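Putative sugar binding protein (Geobacillus stearothermophilus, PDB 6GT9) binds glucose and galactose as the sugar-binding protein of a three-component sensing system linked to galactan utilization. Local coordinates at the beta-D-galactopyranose site. Coordinates in Å, arbitrary orientation; residue numbers count along the deposited sequence, not the author numbering.

The beta-D-galactopyranose site. Residues 38, 42, 44-45, 94, 119, 167, 171, 195, 220-223, 247, 267. With GAL (beta-D-galactopyranose), chain B.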
ATOM      1  N   GLU A  38       7.424  -0.107  -4.888  1.00 20.13           N
ATOM      2  CA  GLU A  38       6.746  -1.131  -5.671  1.00 18.07           C
ATOM      3  C   GLU A  38       6.794  -0.790  -7.157  1.00 21.32           C
ATOM      4  O   GLU A  38       6.942  -1.676  -7.999  1.00 21.34           O
ATOM      5  CB  GLU A  38       5.296  -1.275  -5.194  1.00 17.56           C
ATOM      6  CG  GLU A  38       4.492  -2.405  -5.819  1.00 21.47           C
ATOM      7  CD  GLU A  38       3.157  -2.609  -5.088  1.00 23.61           C
ATOM      8  OE1 GLU A  38       2.908  -1.862  -4.117  1.00 22.22           O
ATOM      9  OE2 GLU A  38       2.367  -3.499  -5.475  1.00 25.17           O
ATOM     10  N   ASN A  42       4.670   5.415  -9.371  1.00 22.22           N
ATOM     11  CA  ASN A  42       3.365   5.324  -8.711  1.00 22.59           C
ATOM     12  C   ASN A  42       3.184   6.502  -7.760  1.00 20.13           C
ATOM     13  O   ASN A  42       4.079   6.810  -6.973  1.00 20.36           O
ATOM     14  CB  ASN A  42       3.245   4.007  -7.947  1.00 18.84           C
ATOM     15  CG  ASN A  42       1.987   3.952  -7.073  1.00 21.80           C
ATOM     16  OD1 ASN A  42       2.022   4.294  -5.898  1.00 18.15           O
ATOM     17  ND2 ASN A  42       0.881   3.530  -7.654  1.00 16.55           N
ATOM     18  N   TYR A  44       1.528   7.088  -5.021  1.00 20.00           N
ATOM     19  CA  TYR A  44       1.667   6.863  -3.586  1.00 21.42           C
ATOM     20  C   TYR A  44       3.139   6.700  -3.206  1.00 20.50           C
ATOM     21  O   TYR A  44       3.612   7.293  -2.225  1.00 18.85           O
ATOM     22  CB  TYR A  44       0.831   5.638  -3.181  1.00 16.70           C
ATOM     23  CG  TYR A  44       1.071   5.115  -1.763  1.00 20.31           C
ATOM     24  CD1 TYR A  44       2.121   4.253  -1.494  1.00 16.27           C
ATOM     25  CD2 TYR A  44       0.216   5.459  -0.708  1.00 18.38           C
ATOM     26  CE1 TYR A  44       2.349   3.768  -0.212  1.00 19.36           C
ATOM     27  CE2 TYR A  44       0.430   4.975   0.577  1.00 18.66           C
ATOM     28  CZ  TYR A  44       1.502   4.128   0.816  1.00 19.67           C
ATOM     29  OH  TYR A  44       1.748   3.624   2.077  1.00 18.88           O
ATOM     30  N   TRP A  45       3.885   5.923  -3.992  1.00 19.17           N
ATOM     31  CA  TRP A  45       5.299   5.704  -3.695  1.00 20.77           C
ATOM     32  C   TRP A  45       6.137   6.967  -3.871  1.00 24.72           C
ATOM     33  O   TRP A  45       7.175   7.116  -3.211  1.00 18.87           O
ATOM     34  CB  TRP A  45       5.824   4.546  -4.551  1.00 20.98           C
ATOM     35  CG  TRP A  45       5.531   3.295  -3.840  1.00 17.96           C
ATOM     36  CD1 TRP A  45       4.504   2.445  -4.066  1.00 21.86           C
ATOM     37  CD2 TRP A  45       6.208   2.814  -2.682  1.00 18.86           C
ATOM     38  NE1 TRP A  45       4.520   1.422  -3.151  1.00 21.19           N
ATOM     39  CE2 TRP A  45       5.552   1.634  -2.277  1.00 19.79           C
ATOM     40  CE3 TRP A  45       7.327   3.248  -1.966  1.00 18.40           C
ATOM     41  CZ2 TRP A  45       5.968   0.886  -1.179  1.00 16.34           C
ATOM     42  CZ3 TRP A  45       7.749   2.500  -0.881  1.00 16.54           C
ATOM     43  CH2 TRP A  45       7.073   1.326  -0.502  1.00 19.10           C
ATOM     44  N   GLN A  94       9.601  -2.900   0.494  1.00 20.35           N
ATOM     45  CA  GLN A  94       8.511  -3.785   0.881  1.00 17.52           C
ATOM     46  C   GLN A  94       9.023  -5.216   0.965  1.00 21.06           C
ATOM     47  O   GLN A  94       9.891  -5.633   0.190  1.00 19.67           O
ATOM     48  CB  GLN A  94       7.385  -3.741  -0.143  1.00 14.92           C
ATOM     49  CG  GLN A  94       6.593  -2.472  -0.231  1.00 17.71           C
ATOM     50  CD  GLN A  94       5.903  -2.391  -1.585  1.00 20.08           C
ATOM     51  OE1 GLN A  94       6.576  -2.378  -2.611  1.00 20.03           O
ATOM     52  NE2 GLN A  94       4.559  -2.382  -1.593  1.00 18.05           N
ATOM     53  N   ASP A 119       5.931  -0.117   4.373  1.00 15.70           N
ATOM     54  CA  ASP A 119       4.627  -0.204   3.703  1.00 15.58           C
ATOM     55  C   ASP A 119       4.050  -1.617   3.715  1.00 15.38           C
ATOM     56  O   ASP A 119       2.846  -1.797   3.899  1.00 16.45           O
ATOM     57  CB  ASP A 119       4.735   0.335   2.254  1.00 14.92           C
ATOM     58  CG  ASP A 119       3.459   0.125   1.435  1.00 19.80           C
ATOM     59  OD1 ASP A 119       3.342  -0.936   0.779  1.00 19.53           O
ATOM     60  OD2 ASP A 119       2.584   1.027   1.429  1.00 19.06           O
ATOM     61  N   HIS A 167       0.684  -7.147   1.398  1.00 20.01           N
ATOM     62  CA  HIS A 167      -0.185  -6.128   1.992  1.00 21.66           C
ATOM     63  C   HIS A 167      -1.580  -6.169   1.386  1.00 22.50           C
ATOM     64  O   HIS A 167      -2.574  -5.930   2.082  1.00 20.80           O
ATOM     65  CB  HIS A 167       0.418  -4.722   1.858  1.00 18.64           C
ATOM     66  CG  HIS A 167       0.693  -4.270   0.453  1.00 18.80           C
ATOM     67  ND1 HIS A 167       1.053  -5.127  -0.567  1.00 20.48           N
ATOM     68  CD2 HIS A 167       0.762  -3.021  -0.070  1.00 18.46           C
ATOM     69  CE1 HIS A 167       1.295  -4.430  -1.667  1.00 20.81           C
ATOM     70  NE2 HIS A 167       1.129  -3.149  -1.391  1.00 17.59           N
ATOM     71  N   ARG A 171      -5.067  -6.899   3.493  1.00 20.58           N
ATOM     72  CA  ARG A 171      -6.193  -5.959   3.484  1.00 19.36           C
ATOM     73  C   ARG A 171      -7.474  -6.623   2.999  1.00 23.02           C
ATOM     74  O   ARG A 171      -8.575  -6.264   3.443  1.00 19.99           O
ATOM     75  CB  ARG A 171      -5.875  -4.748   2.608  1.00 21.32           C
ATOM     76  CG  ARG A 171      -4.720  -3.903   3.117  1.00 22.51           C
ATOM     77  CD  ARG A 171      -4.224  -2.932   2.050  1.00 17.55           C
ATOM     78  NE  ARG A 171      -2.976  -2.311   2.485  1.00 20.34           N
ATOM     79  CZ  ARG A 171      -2.323  -1.358   1.832  1.00 21.29           C
ATOM     80  NH1 ARG A 171      -2.782  -0.893   0.673  1.00 14.03           N
ATOM     81  NH2 ARG A 171      -1.183  -0.891   2.343  1.00 22.50           N
ATOM     82  N   ILE A 195      -2.170  -2.206  -9.809  1.00 23.00           N
ATOM     83  CA  ILE A 195      -2.018  -0.846  -9.290  1.00 19.80           C
ATOM     84  C   ILE A 195      -1.994   0.245 -10.358  1.00 21.24           C
ATOM     85  O   ILE A 195      -1.306   1.259 -10.202  1.00 21.33           O
ATOM     86  CB  ILE A 195      -0.781  -0.737  -8.369  1.00 19.36           C
ATOM     87  CG1 ILE A 195       0.539  -0.942  -9.108  1.00 19.98           C
ATOM     88  CG2 ILE A 195      -0.885  -1.715  -7.199  1.00 21.74           C
ATOM     89  CD1 ILE A 195       1.720  -0.565  -8.231  1.00 22.47           C
ATOM     90  N   THR A 220      -8.264  -1.918  -2.594  1.00 16.09           N
ATOM     91  CA  THR A 220      -7.283  -2.129  -1.534  1.00 18.62           C
ATOM     92  C   THR A 220      -5.949  -1.453  -1.792  1.00 21.36           C
ATOM     93  O   THR A 220      -5.024  -1.638  -0.997  1.00 20.66           O
ATOM     94  CB  THR A 220      -7.053  -3.628  -1.290  1.00 21.12           C
ATOM     95  OG1 THR A 220      -6.406  -4.228  -2.425  1.00 18.88           O
ATOM     96  CG2 THR A 220      -8.384  -4.335  -1.034  1.00 20.69           C
ATOM     97  N   SER A 221      -5.817  -0.687  -2.875  1.00 20.25           N
ATOM     98  CA  SER A 221      -4.595   0.059  -3.132  1.00 19.87           C
ATOM     99  C   SER A 221      -4.978   1.429  -3.673  1.00 20.79           C
ATOM    100  O   SER A 221      -6.147   1.700  -3.961  1.00 18.53           O
ATOM    101  CB  SER A 221      -3.658  -0.709  -4.076  1.00 18.77           C
ATOM    102  OG  SER A 221      -4.179  -0.800  -5.395  1.00 21.19           O
ATOM    103  N   ALA A 222      -3.973   2.297  -3.835  1.00 16.65           N
ATOM    104  CA  ALA A 222      -4.222   3.739  -3.844  1.00 20.81           C
ATOM    105  C   ALA A 222      -5.026   4.229  -5.044  1.00 20.41           C
ATOM    106  O   ALA A 222      -5.659   5.288  -4.946  1.00 21.61           O
ATOM    107  CB  ALA A 222      -2.903   4.501  -3.781  1.00 17.85           C
ATOM    108  N   LEU A 223      -5.017   3.508  -6.166  1.00 19.29           N
ATOM    109  CA  LEU A 223      -5.688   3.957  -7.382  1.00 17.58           C
ATOM    110  C   LEU A 223      -6.955   3.167  -7.696  1.00 22.05           C
ATOM    111  O   LEU A 223      -7.649   3.488  -8.669  1.00 19.94           O
ATOM    112  CB  LEU A 223      -4.713   3.877  -8.569  1.00 17.97           C
ATOM    113  CG  LEU A 223      -3.429   4.682  -8.352  1.00 19.54           C
ATOM    114  CD1 LEU A 223      -2.380   4.390  -9.427  1.00 20.38           C
ATOM    115  CD2 LEU A 223      -3.732   6.177  -8.280  1.00 18.85           C
ATOM    116  N   ASP A 247      -6.198   5.091   0.755  1.00 21.66           N
ATOM    117  CA  ASP A 247      -5.319   6.252   0.647  1.00 19.88           C
ATOM    118  C   ASP A 247      -6.062   7.518   0.259  1.00 25.52           C
ATOM    119  O   ASP A 247      -7.285   7.509   0.054  1.00 26.49           O
ATOM    120  CB  ASP A 247      -4.172   5.965  -0.328  1.00 22.14           C
ATOM    121  CG  ASP A 247      -3.428   4.712   0.046  1.00 17.60           C
ATOM    122  OD1 ASP A 247      -2.885   4.638   1.170  1.00 19.90           O
ATOM    123  OD2 ASP A 247      -3.442   3.772  -0.759  1.00 20.36           O
ATOM    124  N   GLN A 267      -3.528   6.123   5.062  1.00 20.99           N
ATOM    125  CA  GLN A 267      -2.188   5.685   5.423  1.00 20.02           C
ATOM    126  C   GLN A 267      -1.312   6.918   5.571  1.00 21.14           C
ATOM    127  O   GLN A 267      -1.727   8.037   5.268  1.00 23.30           O
ATOM    128  CB  GLN A 267      -1.589   4.722   4.386  1.00 23.75           C
ATOM    129  CG  GLN A 267      -2.312   3.386   4.210  1.00 22.11           C
ATOM    130  CD  GLN A 267      -1.486   2.407   3.400  1.00 20.47           C
ATOM    131  OE1 GLN A 267      -0.750   1.590   3.956  1.00 20.56           O
ATOM    132  NE2 GLN A 267      -1.572   2.512   2.075  1.00 21.70           N
TER
HETATM  133  C1  GAL B 401      -1.071   1.673  -1.614  1.00 16.19           C
HETATM  134  C2  GAL B 401      -0.011   0.696  -1.148  1.00 17.95           C
HETATM  135  C3  GAL B 401       1.292   0.849  -1.954  1.00 17.31           C
HETATM  136  C4  GAL B 401       1.008   0.697  -3.439  1.00 16.41           C
HETATM  137  C5  GAL B 401      -0.118   1.625  -3.864  1.00 20.18           C
HETATM  138  C6  GAL B 401      -0.569   1.381  -5.306  1.00 19.10           C
HETATM  139  O1  GAL B 401      -2.257   1.482  -0.869  1.00 20.53           O
HETATM  140  O2  GAL B 401       0.303   0.902   0.237  1.00 16.36           O
HETATM  141  O3  GAL B 401       2.175  -0.179  -1.623  1.00 18.48           O
HETATM  142  O4  GAL B 401       0.649  -0.656  -3.740  1.00 18.15           O
HETATM  143  O5  GAL B 401      -1.331   1.483  -3.020  1.00 19.67           O
HETATM  144  O6  GAL B 401      -1.326   2.471  -5.787  1.00 20.40           O
HETATM  145  O   HOH W   1      -3.405   1.109  -6.961  1.00 21.46           O
HETATM  146  O   HOH W   2      -0.126  -3.365  -4.462  1.00 28.72           O
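This is the interdomain cleft of a periplasmic-binding-protein fold, closed so tightly on beta-D-galactopyranose that all 308 Å² of the sugar's surface is hidden. Tyr44, its CG anti to the backbone N (chi1 169°), lays one ring face nearly parallel over the pyranose, with GAL C1 3.9 Å above the plane over the ring centre. Its phenol OH reaches past the sugar to the anti lone pair of Asp119 OD2. The syn lone pair of Asp119 OD2 takes the GAL O2 hydroxyl at 2.6 Å, while Asp119 OD1 accepts from GAL O3 at 2.8 Å, met from above the carboxylate plane. Gln94 NE2 bridges Asp119 OD1 and Glu38 OE1 from behind, which should help hold both acids in place. An alanine here in place of Asp119 removes the carboxylate that accepts from GAL O2 and O3 and would probably weaken sugar binding and leave the Tyr44 hydroxyl and the Gln94 amide less firmly held. Glu38 extends to the axial O4, its OE1 2.6 Å from GAL O4, and a water joins Glu38 OE2 to the same hydroxyl. Arg171 comes end-on, NH1 to GAL O1 at 2.9 Å and NH2 to GAL O2 at 3.1 Å, both partners close to the guanidinium plane; the Thr220 carbonyl steadies NH1. The anomeric hydroxyl GAL O1 also donates to the syn lone pair of Asp247 OD2 (2.6 Å), whose other oxygen orients Gln267 NE2 for a nearly straight bond to GAL O2 (172° at H). Ala222 N caps the ring oxygen, 2.9 Å from GAL O5. Most of these groups lie on loops following strands such as 32-36, 115-118, 216-219 and 242-246, joined by the first turns of helices 43-59 and 166-179.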